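Local coordinates for putative periplasmic protein (Wolinella succinogenes, PDB 3KN3) that probably acts as a periplasmic substrate-binding protein, possibly serving an ABC-type tungstate transporter, and has been seen to bind glutathione, at residues A[11-14]-A[15-19]; A[67-71]-A[72-76]; A[120-124]-A[125-129]; A[220-223]-A[224-228]. All coordinates share one frame; numbering follows the deposited sequence.

Contact 1 of 4, residues A[11-14]-A[15-19]; sequences TTTS and TDNTG
Asp16 N reaches back to Thr12 O at 2.9 Å, a backbone bond that opens the short helix 13-18 directly behind strand 6-12. This strand-to-helix turn is a recurring element of the periplasmic binding protein fold, and Thr12 in it is a glutathione-binding residue. Asn17 N follows with a bond to Thr13 O, while the bond from Thr18 N to Ser14 O is weak. Thr15, buried, meets both strand threonines: its CB lies 3.5 Å from Thr11 OG1, and its OG1 meets the methyl CG2 of Thr12, the two side chains running across each other nearly perpendicularly. Threonine suits several places here: Thr11 OG1 is bonded to Phe59 O, whereas the methyl of Thr12 packs on Thr15. Asp16 OD1 takes the indole N-H of Trp38. A serine in place of Thr18 would probably keep the hydroxyl bond but leave a gap beside Ser14 O, where CG2 now rests at 3.2 Å. With chi1 at 76°, Thr18 OG1 is swung back over its own helix, where it donates to Thr15 O at 2.7 Å in the carbonyl plane, an oxygen that also accepts from Thr18 N.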
loop_
_atom_site.group_PDB
_atom_site.type_symbol
_atom_site.label_atom_id
_atom_site.label_comp_id
_atom_site.label_asym_id
_atom_site.label_seq_id
_atom_site.Cartn_x
_atom_site.Cartn_y
_atom_site.Cartn_z
ATOM N N THR A 11 5.571 -11.307 -7.522
ATOM C CA THR A 11 5.232 -10.153 -6.715
ATOM C C THR A 11 6.368 -9.133 -6.649
ATOM O O THR A 11 7.390 -9.239 -7.337
ATOM C CB THR A 11 4.815 -10.526 -5.279
ATOM O OG1 THR A 11 4.274 -9.364 -4.644
ATOM C CG2 THR A 11 6.020 -11.005 -4.463
ATOM N N THR A 12 6.172 -8.146 -5.795
ATOM C CA THR A 12 7.051 -6.996 -5.728
ATOM C C THR A 12 7.878 -7.010 -4.456
ATOM O O THR A 12 7.420 -7.428 -3.392
ATOM C CB THR A 12 6.225 -5.718 -5.782
ATOM O OG1 THR A 12 6.631 -4.950 -6.916
ATOM C CG2 THR A 12 6.386 -4.924 -4.502
ATOM N N THR A 13 9.108 -6.548 -4.566
ATOM C CA THR A 13 10.010 -6.567 -3.426
ATOM C C THR A 13 9.444 -5.815 -2.203
ATOM O O THR A 13 9.547 -6.282 -1.068
ATOM C CB THR A 13 11.422 -6.083 -3.835
ATOM O OG1 THR A 13 12.262 -6.033 -2.683
ATOM C CG2 THR A 13 11.355 -4.713 -4.494
ATOM N N SER A 14 8.808 -4.675 -2.427
ATOM C CA SER A 14 8.196 -3.980 -1.304
ATOM C C SER A 14 6.990 -4.743 -0.728
ATOM O O SER A 14 6.774 -4.736 0.484
ATOM C CB SER A 14 7.848 -2.530 -1.661
ATOM O OG SER A 14 6.973 -2.464 -2.767
ATOM N N THR A 15 6.220 -5.417 -1.585
ATOM C CA THR A 15 5.081 -6.211 -1.106
ATOM C C THR A 15 5.571 -7.361 -0.232
ATOM O O THR A 15 5.052 -7.611 0.854
ATOM C CB THR A 15 4.241 -6.803 -2.254
ATOM O OG1 THR A 15 3.749 -5.757 -3.090
ATOM C CG2 THR A 15 3.067 -7.574 -1.702
ATOM N N ASP A 16 6.587 -8.055 -0.723
ATOM C CA ASP A 16 7.180 -9.158 0.009
ATOM C C ASP A 16 7.593 -8.747 1.417
ATOM O O ASP A 16 7.439 -9.524 2.360
ATOM C CB ASP A 16 8.384 -9.689 -0.743
ATOM C CG ASP A 16 8.978 -10.912 -0.081
ATOM O OD1 ASP A 16 8.218 -11.655 0.585
ATOM O OD2 ASP A 16 10.200 -11.126 -0.223
ATOM N N ASN A 17 8.097 -7.517 1.552
ATOM C CA ASN A 17 8.641 -7.019 2.821
ATOM C C ASN A 17 7.627 -6.695 3.894
ATOM O O ASN A 17 7.968 -6.617 5.068
ATOM C CB ASN A 17 9.519 -5.803 2.581
ATOM C CG ASN A 17 10.779 -6.159 1.877
ATOM O OD1 ASN A 17 11.187 -7.327 1.873
ATOM N ND2 ASN A 17 11.406 -5.173 1.254
ATOM N N THR A 18 6.385 -6.500 3.479
ATOM C CA THR A 18 5.281 -6.323 4.399
ATOM C C THR A 18 4.937 -7.620 5.161
ATOM O O THR A 18 4.307 -7.579 6.228
ATOM C CB THR A 18 4.029 -5.846 3.643
ATOM O OG1 THR A 18 3.440 -6.949 2.940
ATOM C CG2 THR A 18 4.400 -4.737 2.650
ATOM N N GLY A 19 5.348 -8.768 4.622
ATOM C CA GLY A 19 4.960 -10.029 5.218
ATOM C C GLY A 19 3.552 -10.510 4.887
ATOM O O GLY A 19 3.184 -11.626 5.256
#

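Contact 2 of 4, residues A[67-71]-A[72-76]; sequences LEYVE and KGFGI
Tyr69 O takes two backbone N-H groups from the following chain: Phe74 N at 3.1 Å and, in a weak bond, Gly73 N. Gly73 N also donates to Val70 O at 3.0 Å, and a water donates to both Val70 O and Gly75 O, tying helix end to strand. The Phe74 N to Tyr69 O and Gly73 N to Val70 O bonds make a Schellman motif closing helix 63-72. Gly73 has positive phi, where a side chain would press against the preceding carbonyl, so glycine fits. Past the turn, Phe74 folds back on Tyr69: its CB sits over the centre of the tyrosine ring, 3.5 Å from the centroid, a CH-pi contact, and its ring presents an edge in an offset edge-to-face pair, planes at 73°. CG of Tyr69 stands opposite the backbone N (chi1 -158°), which carries the ring to these residues and its hydroxyl to Leu47 O. An alanine at Tyr69 is likely to leave Phe74 CB without the ring it covers and Leu47 O without its hydroxyl donor. Gly75 lies so close to the ring that a CB would collide with Tyr69 CD2, while its carbonyl oxygen receives Val70 CA at 3.4 Å in a CA-H...O contact.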
loop_
_atom_site.group_PDB
_atom_site.type_symbol
_atom_site.label_atom_id
_atom_site.label_comp_id
_atom_site.label_asym_id
_atom_site.label_seq_id
_atom_site.Cartn_x
_atom_site.Cartn_y
_atom_site.Cartn_z
ATOM N N LEU A 67 -3.980 -1.003 -13.994
ATOM C CA LEU A 67 -5.079 -0.730 -14.914
ATOM C C LEU A 67 -4.650 -0.828 -16.386
ATOM O O LEU A 67 -5.363 -1.393 -17.207
ATOM C CB LEU A 67 -5.722 0.620 -14.591
ATOM C CG LEU A 67 -6.204 0.751 -13.139
ATOM C CD1 LEU A 67 -7.414 1.675 -13.051
ATOM C CD2 LEU A 67 -6.538 -0.606 -12.511
ATOM N N GLU A 68 -3.479 -0.284 -16.700
ATOM C CA GLU A 68 -2.849 -0.479 -18.004
ATOM C C GLU A 68 -2.810 -1.952 -18.342
ATOM O O GLU A 68 -3.188 -2.373 -19.437
ATOM C CB GLU A 68 -1.402 -0.012 -17.942
ATOM C CG GLU A 68 -1.232 1.419 -17.582
ATOM C CD GLU A 68 -0.982 2.246 -18.801
ATOM O OE1 GLU A 68 -0.977 3.490 -18.680
ATOM O OE2 GLU A 68 -0.791 1.640 -19.882
ATOM N N TYR A 69 -2.301 -2.715 -17.379
ATOM C CA TYR A 69 -2.087 -4.140 -17.507
ATOM C C TYR A 69 -3.360 -4.847 -17.950
ATOM O O TYR A 69 -3.357 -5.564 -18.948
ATOM C CB TYR A 69 -1.631 -4.691 -16.160
ATOM C CG TYR A 69 -0.871 -5.993 -16.209
ATOM C CD1 TYR A 69 0.370 -6.067 -16.826
ATOM C CD2 TYR A 69 -1.374 -7.140 -15.598
ATOM C CE1 TYR A 69 1.082 -7.239 -16.853
ATOM C CE2 TYR A 69 -0.679 -8.315 -15.621
ATOM C CZ TYR A 69 0.556 -8.365 -16.252
ATOM O OH TYR A 69 1.274 -9.535 -16.280
ATOM N N VAL A 70 -4.440 -4.641 -17.199
ATOM C CA VAL A 70 -5.744 -5.228 -17.522
ATOM C C VAL A 70 -6.168 -4.850 -18.927
ATOM O O VAL A 70 -6.560 -5.685 -19.740
ATOM C CB VAL A 70 -6.820 -4.696 -16.572
ATOM C CG1 VAL A 70 -8.187 -5.278 -16.932
ATOM C CG2 VAL A 70 -6.442 -4.996 -15.144
ATOM N N GLU A 71 -6.089 -3.557 -19.187
ATOM C CA GLU A 71 -6.370 -2.991 -20.491
ATOM C C GLU A 71 -5.637 -3.678 -21.650
ATOM O O GLU A 71 -6.262 -4.081 -22.635
ATOM C CB GLU A 71 -5.984 -1.525 -20.459
ATOM C CG GLU A 71 -6.270 -0.813 -21.722
ATOM C CD GLU A 71 -7.019 0.448 -21.452
ATOM O OE1 GLU A 71 -7.714 0.918 -22.371
ATOM O OE2 GLU A 71 -6.928 0.949 -20.309
ATOM N N LYS A 72 -4.311 -3.782 -21.525
ATOM C CA LYS A 72 -3.454 -4.381 -22.550
ATOM C C LYS A 72 -3.841 -5.838 -22.812
ATOM O O LYS A 72 -3.504 -6.404 -23.853
ATOM C CB LYS A 72 -1.982 -4.310 -22.109
ATOM C CG LYS A 72 -1.040 -3.502 -23.022
ATOM C CD LYS A 72 -0.851 -2.064 -22.535
ATOM C CE LYS A 72 0.352 -1.921 -21.619
ATOM N NZ LYS A 72 1.625 -2.134 -22.357
ATOM N N GLY A 73 -4.536 -6.444 -21.855
ATOM C CA GLY A 73 -4.968 -7.824 -21.985
ATOM C C GLY A 73 -4.077 -8.807 -21.247
ATOM O O GLY A 73 -4.222 -10.017 -21.383
ATOM N N PHE A 74 -3.159 -8.283 -20.451
ATOM C CA PHE A 74 -2.162 -9.111 -19.792
ATOM C C PHE A 74 -2.724 -9.786 -18.551
ATOM O O PHE A 74 -2.477 -10.968 -18.327
ATOM C CB PHE A 74 -0.892 -8.298 -19.467
ATOM C CG PHE A 74 -0.187 -7.785 -20.687
ATOM C CD1 PHE A 74 -0.437 -8.349 -21.929
ATOM C CD2 PHE A 74 0.725 -6.753 -20.599
ATOM C CE1 PHE A 74 0.207 -7.883 -23.064
ATOM C CE2 PHE A 74 1.375 -6.280 -21.723
ATOM C CZ PHE A 74 1.117 -6.846 -22.957
ATOM N N GLY A 75 -3.485 -9.041 -17.755
ATOM C CA GLY A 75 -4.084 -9.602 -16.559
ATOM C C GLY A 75 -5.595 -9.502 -16.565
ATOM O O GLY A 75 -6.166 -8.612 -17.195
ATOM N N ILE A 76 -6.245 -10.423 -15.866
ATOM C CA ILE A 76 -7.690 -10.374 -15.678
ATOM C C ILE A 76 -8.001 -10.594 -14.210
ATOM O O ILE A 76 -7.120 -10.965 -13.435
ATOM C CB ILE A 76 -8.399 -11.455 -16.487
ATOM C CG1 ILE A 76 -7.960 -12.845 -16.033
ATOM C CG2 ILE A 76 -8.136 -11.284 -17.980
ATOM C CD1 ILE A 76 -8.659 -13.977 -16.797
HETATM O O HOH W 1 -7.672 -8.121 -19.447
#

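Contact 3 of 4, residues A[120-124]-A[125-129]. With GOL (glycerol), chain E.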
loop_
_atom_site.group_PDB
_atom_site.type_symbol
_atom_site.label_atom_id
_atom_site.label_comp_id
_atom_site.label_asym_id
_atom_site.label_seq_id
_atom_site.Cartn_x
_atom_site.Cartn_y
_atom_site.Cartn_z
ATOM N N ARG A 120 7.286 12.841 0.773
ATOM C CA ARG A 120 8.388 11.990 0.331
ATOM C C ARG A 120 9.123 12.663 -0.817
ATOM O O ARG A 120 10.342 12.601 -0.892
ATOM C CB ARG A 120 7.886 10.605 -0.125
ATOM C CG ARG A 120 7.508 9.658 0.999
ATOM C CD ARG A 120 8.714 9.059 1.679
ATOM N NE ARG A 120 9.500 8.212 0.776
ATOM C CZ ARG A 120 9.301 6.905 0.605
ATOM N NH1 ARG A 120 8.336 6.269 1.259
ATOM N NH2 ARG A 120 10.072 6.226 -0.228
ATOM N N GLY A 121 8.375 13.288 -1.720
ATOM C CA GLY A 121 8.966 13.950 -2.872
ATOM C C GLY A 121 10.000 13.118 -3.628
ATOM O O GLY A 121 11.008 13.651 -4.085
ATOM N N ASP A 122 9.755 11.816 -3.747
ATOM C CA ASP A 122 10.595 10.918 -4.539
ATOM C C ASP A 122 9.700 10.102 -5.466
ATOM O O ASP A 122 8.504 10.365 -5.568
ATOM C CB ASP A 122 11.408 9.973 -3.639
ATOM C CG ASP A 122 10.527 9.110 -2.741
ATOM O OD1 ASP A 122 11.064 8.248 -2.013
ATOM O OD2 ASP A 122 9.289 9.301 -2.756
ATOM N N LYS A 123 10.275 9.116 -6.148
ATOM C CA LYS A 123 9.462 8.175 -6.909
ATOM C C LYS A 123 9.035 7.080 -5.955
ATOM O O LYS A 123 9.741 6.089 -5.785
ATOM C CB LYS A 123 10.243 7.543 -8.055
ATOM C CG LYS A 123 10.738 8.493 -9.121
ATOM C CD LYS A 123 11.323 7.675 -10.267
ATOM C CE LYS A 123 12.309 6.633 -9.728
ATOM N NZ LYS A 123 12.785 5.645 -10.744
ATOM N N SER A 124 7.887 7.254 -5.322
ATOM C CA SER A 124 7.490 6.341 -4.268
ATOM C C SER A 124 6.019 6.009 -4.405
ATOM O O SER A 124 5.253 6.796 -4.954
ATOM C CB SER A 124 7.749 6.986 -2.909
ATOM O OG SER A 124 7.801 6.022 -1.883
ATOM N N GLY A 125 5.629 4.843 -3.906
ATOM C CA GLY A 125 4.227 4.464 -3.902
ATOM C C GLY A 125 3.503 5.315 -2.882
ATOM O O GLY A 125 2.363 5.740 -3.085
ATOM N N THR A 126 4.192 5.560 -1.774
ATOM C CA THR A 126 3.694 6.409 -0.718
ATOM C C THR A 126 3.560 7.845 -1.216
ATOM O O THR A 126 2.583 8.522 -0.907
ATOM C CB THR A 126 4.612 6.337 0.512
ATOM O OG1 THR A 126 4.768 4.966 0.894
ATOM C CG2 THR A 126 4.014 7.079 1.670
ATOM N N HIS A 127 4.516 8.304 -2.016
ATOM C CA HIS A 127 4.458 9.675 -2.502
ATOM C C HIS A 127 3.273 9.893 -3.428
ATOM O O HIS A 127 2.576 10.896 -3.319
ATOM C CB HIS A 127 5.765 10.104 -3.178
ATOM C CG HIS A 127 5.788 11.549 -3.591
ATOM N ND1 HIS A 127 6.510 12.004 -4.668
ATOM C CD2 HIS A 127 5.161 12.634 -3.075
ATOM C CE1 HIS A 127 6.334 13.311 -4.800
ATOM N NE2 HIS A 127 5.523 13.716 -3.845
ATOM N N SER A 128 3.030 8.963 -4.341
ATOM C CA SER A 128 1.946 9.174 -5.298
ATOM C C SER A 128 0.587 8.977 -4.632
ATOM O O SER A 128 -0.410 9.554 -5.053
ATOM C CB SER A 128 2.099 8.279 -6.522
ATOM O OG SER A 128 2.191 6.933 -6.119
ATOM N N LYS A 129 0.560 8.178 -3.575
ATOM C CA LYS A 129 -0.629 8.063 -2.748
ATOM C C LYS A 129 -0.925 9.370 -2.027
ATOM O O LYS A 129 -2.049 9.849 -2.041
ATOM C CB LYS A 129 -0.458 6.965 -1.710
ATOM C CG LYS A 129 -1.623 6.880 -0.755
ATOM C CD LYS A 129 -2.915 6.692 -1.514
ATOM C CE LYS A 129 -4.030 6.244 -0.584
ATOM N NZ LYS A 129 -5.253 5.907 -1.341
HETATM C C1 GOL E . 7.787 2.636 1.290
HETATM O O1 GOL E . 9.176 2.703 1.539
HETATM C C2 GOL E . 7.521 2.497 -0.208
HETATM O O2 GOL E . 7.008 3.708 -0.707
HETATM C C3 GOL E . 6.474 1.417 -0.455
HETATM O O3 GOL E . 6.064 1.465 -1.804
#
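Ser124 OG and Thr126 OG1 both hold O2 of a glycerol, probably from the crystallisation liquor, at the start of helix 125-138. Glycerol O2 donates to Ser124 OG at 2.7 Å and shares a 3.0 Å hydrogen bond with Thr126 OG1, while a long, weak bond comes from Arg120 NH1. Arg120, Gly125 and Thr126 are glutathione-binding residues, so the glycerol lies among groups that line the binding site. A CB on Gly125 would come up against the glycerol, consistent with a small residue where ligand is bound, and the short hydroxyls of Ser124 and Thr126 reach O2.

Behind this first shell, Asp122 fixes the guanidinium. Its OD1 uses the syn lone pair to receive Arg120 NH2 at 2.9 Å in a salt bridge, with a weaker bond from NE, which also donates to Gln153 O. The loop itself is secured by His127. With CG anti to the backbone N (chi1 -175°), its ring reaches back to the loop, and ND1 donates to Asp122 O at 2.7 Å on a lone pair in the carbonyl plane. Gly121 CA rests over the imidazole face, 3.5 Å from the centroid, a CH-pi contact; the positive phi of Gly121 suits glycine. Ser128 N closes the first helical turn onto Ser124 O. The loop follows strand 117-119; Arg120 and Thr126 pack on Met155 of helix 155-164, and Thr126 also touches Phe86 of strand 86-90.

Contact 4 of 4, residues A[220-223]-A[224-228]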
loop_
_atom_site.group_PDB
_atom_site.type_symbol
_atom_site.label_atom_id
_atom_site.label_comp_id
_atom_site.label_asym_id
_atom_site.label_seq_id
_atom_site.Cartn_x
_atom_site.Cartn_y
_atom_site.Cartn_z
ATOM N N GLY A 220 -5.853 -22.724 -10.908
ATOM C CA GLY A 220 -5.185 -22.430 -9.661
ATOM C C GLY A 220 -5.303 -20.956 -9.313
ATOM O O GLY A 220 -5.521 -20.602 -8.160
ATOM N N ALA A 221 -5.166 -20.094 -10.315
ATOM C CA ALA A 221 -5.261 -18.656 -10.096
ATOM C C ALA A 221 -6.654 -18.237 -9.617
ATOM O O ALA A 221 -6.801 -17.511 -8.623
ATOM C CB ALA A 221 -4.869 -17.896 -11.372
ATOM N N LYS A 222 -7.683 -18.694 -10.324
ATOM C CA LYS A 222 -9.048 -18.346 -9.958
ATOM C C LYS A 222 -9.417 -18.887 -8.561
ATOM O O LYS A 222 -10.123 -18.235 -7.781
ATOM C CB LYS A 222 -10.022 -18.837 -11.033
ATOM C CG LYS A 222 -11.473 -18.749 -10.658
ATOM C CD LYS A 222 -12.080 -17.384 -10.939
ATOM C CE LYS A 222 -13.572 -17.376 -10.559
ATOM N NZ LYS A 222 -14.247 -18.704 -10.830
ATOM N N GLN A 223 -8.918 -20.071 -8.233
ATOM C CA GLN A 223 -9.182 -20.638 -6.918
ATOM C C GLN A 223 -8.616 -19.755 -5.805
ATOM O O GLN A 223 -9.290 -19.450 -4.822
ATOM C CB GLN A 223 -8.607 -22.042 -6.820
ATOM C CG GLN A 223 -8.872 -22.722 -5.497
ATOM C CD GLN A 223 -8.139 -24.055 -5.379
ATOM O OE1 GLN A 223 -8.366 -24.966 -6.173
ATOM N NE2 GLN A 223 -7.242 -24.161 -4.395
ATOM N N PHE A 224 -7.373 -19.334 -5.970
ATOM C CA PHE A 224 -6.745 -18.475 -4.988
ATOM C C PHE A 224 -7.483 -17.153 -4.850
ATOM O O PHE A 224 -7.692 -16.655 -3.748
ATOM C CB PHE A 224 -5.305 -18.215 -5.385
ATOM C CG PHE A 224 -4.595 -17.301 -4.459
ATOM C CD1 PHE A 224 -4.373 -17.672 -3.146
ATOM C CD2 PHE A 224 -4.142 -16.075 -4.895
ATOM C CE1 PHE A 224 -3.705 -16.831 -2.283
ATOM C CE2 PHE A 224 -3.471 -15.230 -4.036
ATOM C CZ PHE A 224 -3.254 -15.608 -2.729
ATOM N N ILE A 225 -7.873 -16.583 -5.979
ATOM C CA ILE A 225 -8.590 -15.318 -5.967
ATOM C C ILE A 225 -9.950 -15.464 -5.284
ATOM O O ILE A 225 -10.356 -14.607 -4.506
ATOM C CB ILE A 225 -8.743 -14.749 -7.403
ATOM C CG1 ILE A 225 -7.421 -14.150 -7.884
ATOM C CG2 ILE A 225 -9.858 -13.724 -7.473
ATOM C CD1 ILE A 225 -7.446 -13.765 -9.344
ATOM N N ASP A 226 -10.652 -16.554 -5.565
ATOM C CA ASP A 226 -11.950 -16.775 -4.939
ATOM C C ASP A 226 -11.778 -16.930 -3.424
ATOM O O ASP A 226 -12.577 -16.433 -2.636
ATOM C CB ASP A 226 -12.646 -18.003 -5.530
ATOM C CG ASP A 226 -13.084 -17.804 -6.981
ATOM O OD1 ASP A 226 -13.089 -16.652 -7.463
ATOM O OD2 ASP A 226 -13.439 -18.812 -7.638
ATOM N N TRP A 227 -10.715 -17.613 -3.020
ATOM C CA TRP A 227 -10.439 -17.820 -1.599
ATOM C C TRP A 227 -10.273 -16.471 -0.891
ATOM O O TRP A 227 -10.911 -16.204 0.126
ATOM C CB TRP A 227 -9.195 -18.694 -1.457
ATOM C CG TRP A 227 -8.699 -18.905 -0.072
ATOM C CD1 TRP A 227 -9.219 -19.749 0.859
ATOM C CD2 TRP A 227 -7.556 -18.295 0.534
ATOM N NE1 TRP A 227 -8.492 -19.684 2.016
ATOM C CE2 TRP A 227 -7.459 -18.800 1.841
ATOM C CE3 TRP A 227 -6.610 -17.362 0.098
ATOM C CZ2 TRP A 227 -6.443 -18.408 2.727
ATOM C CZ3 TRP A 227 -5.607 -16.967 0.981
ATOM C CH2 TRP A 227 -5.536 -17.490 2.278
ATOM N N ILE A 228 -9.432 -15.617 -1.460
ATOM C CA ILE A 228 -9.186 -14.278 -0.945
ATOM C C ILE A 228 -10.478 -13.450 -0.849
ATOM O O ILE A 228 -10.754 -12.776 0.136
ATOM C CB ILE A 228 -8.225 -13.556 -1.891
ATOM C CG1 ILE A 228 -6.797 -14.073 -1.691
ATOM C CG2 ILE A 228 -8.327 -12.057 -1.709
ATOM C CD1 ILE A 228 -6.102 -13.496 -0.487
#
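Gly220 O begins the ladder of backbone bonds in this part of helix 218-229, accepting Phe224 N at 3.1 Å; the N of Gly220 is itself bonded to Asp217 OD1. Ala221 O then accepts Ile225 N at 3.0 Å, and CG1 of Ile225 lies against the same oxygen. The small methyl of Ala221 suits its buried place against Ala207. Lys222, on the exposed side, both accepts Asp226 N through its backbone O and meets the Asp226 carboxylate with its side chain, an i to i+4 salt bridge characteristic of helix surfaces. The contact is long, NZ to OD2 3.3 Å, and the hydrogen bond in it is weak; a bend at chi2 (85°) brings the chain to the carboxylate, and CE approaches OD1 at 3.2 Å. Gln223 O takes Trp227 N at 2.9 Å, while its extended side chain sends NE2 to a weak bond with Tyr28 OH. The other face is apolar: Phe224, Ile225 and Ile228 rest on Ile205 of strand 202-208, and Ile228 also reaches Val81 of strand 78-82. On the flank toward helix 20-32, Phe224 meets the ring of Tyr28 edge-to-face, and Trp227 packs near Ala27 with its indole NE1 bonded to Asp31 OD1.

Overall arrangement
Along the chain the four contacts follow one another in series, all within the periplasmic binding protein fold. Contacts 1, 2 and 4 gather round the mixed sheet that holds strands 6-12, 75-76 and 202-208, with contact 4 packing its helix on strand 202-208; contacts 2 and 4 approach to about 5 Å between nearest atoms. Contact 3 belongs with the other sheet, following strand 117-119, and its centre is about 31 Å from that of contact 4, across the middle of the chain. Contacts 1 and 3, with centres about 17 Å apart, each contribute glutathione-binding residues, so the site probably lies between the two sheet-based lobes, as in periplasmic binding proteins, whereas contacts 2 and 4 are structural packing farther out.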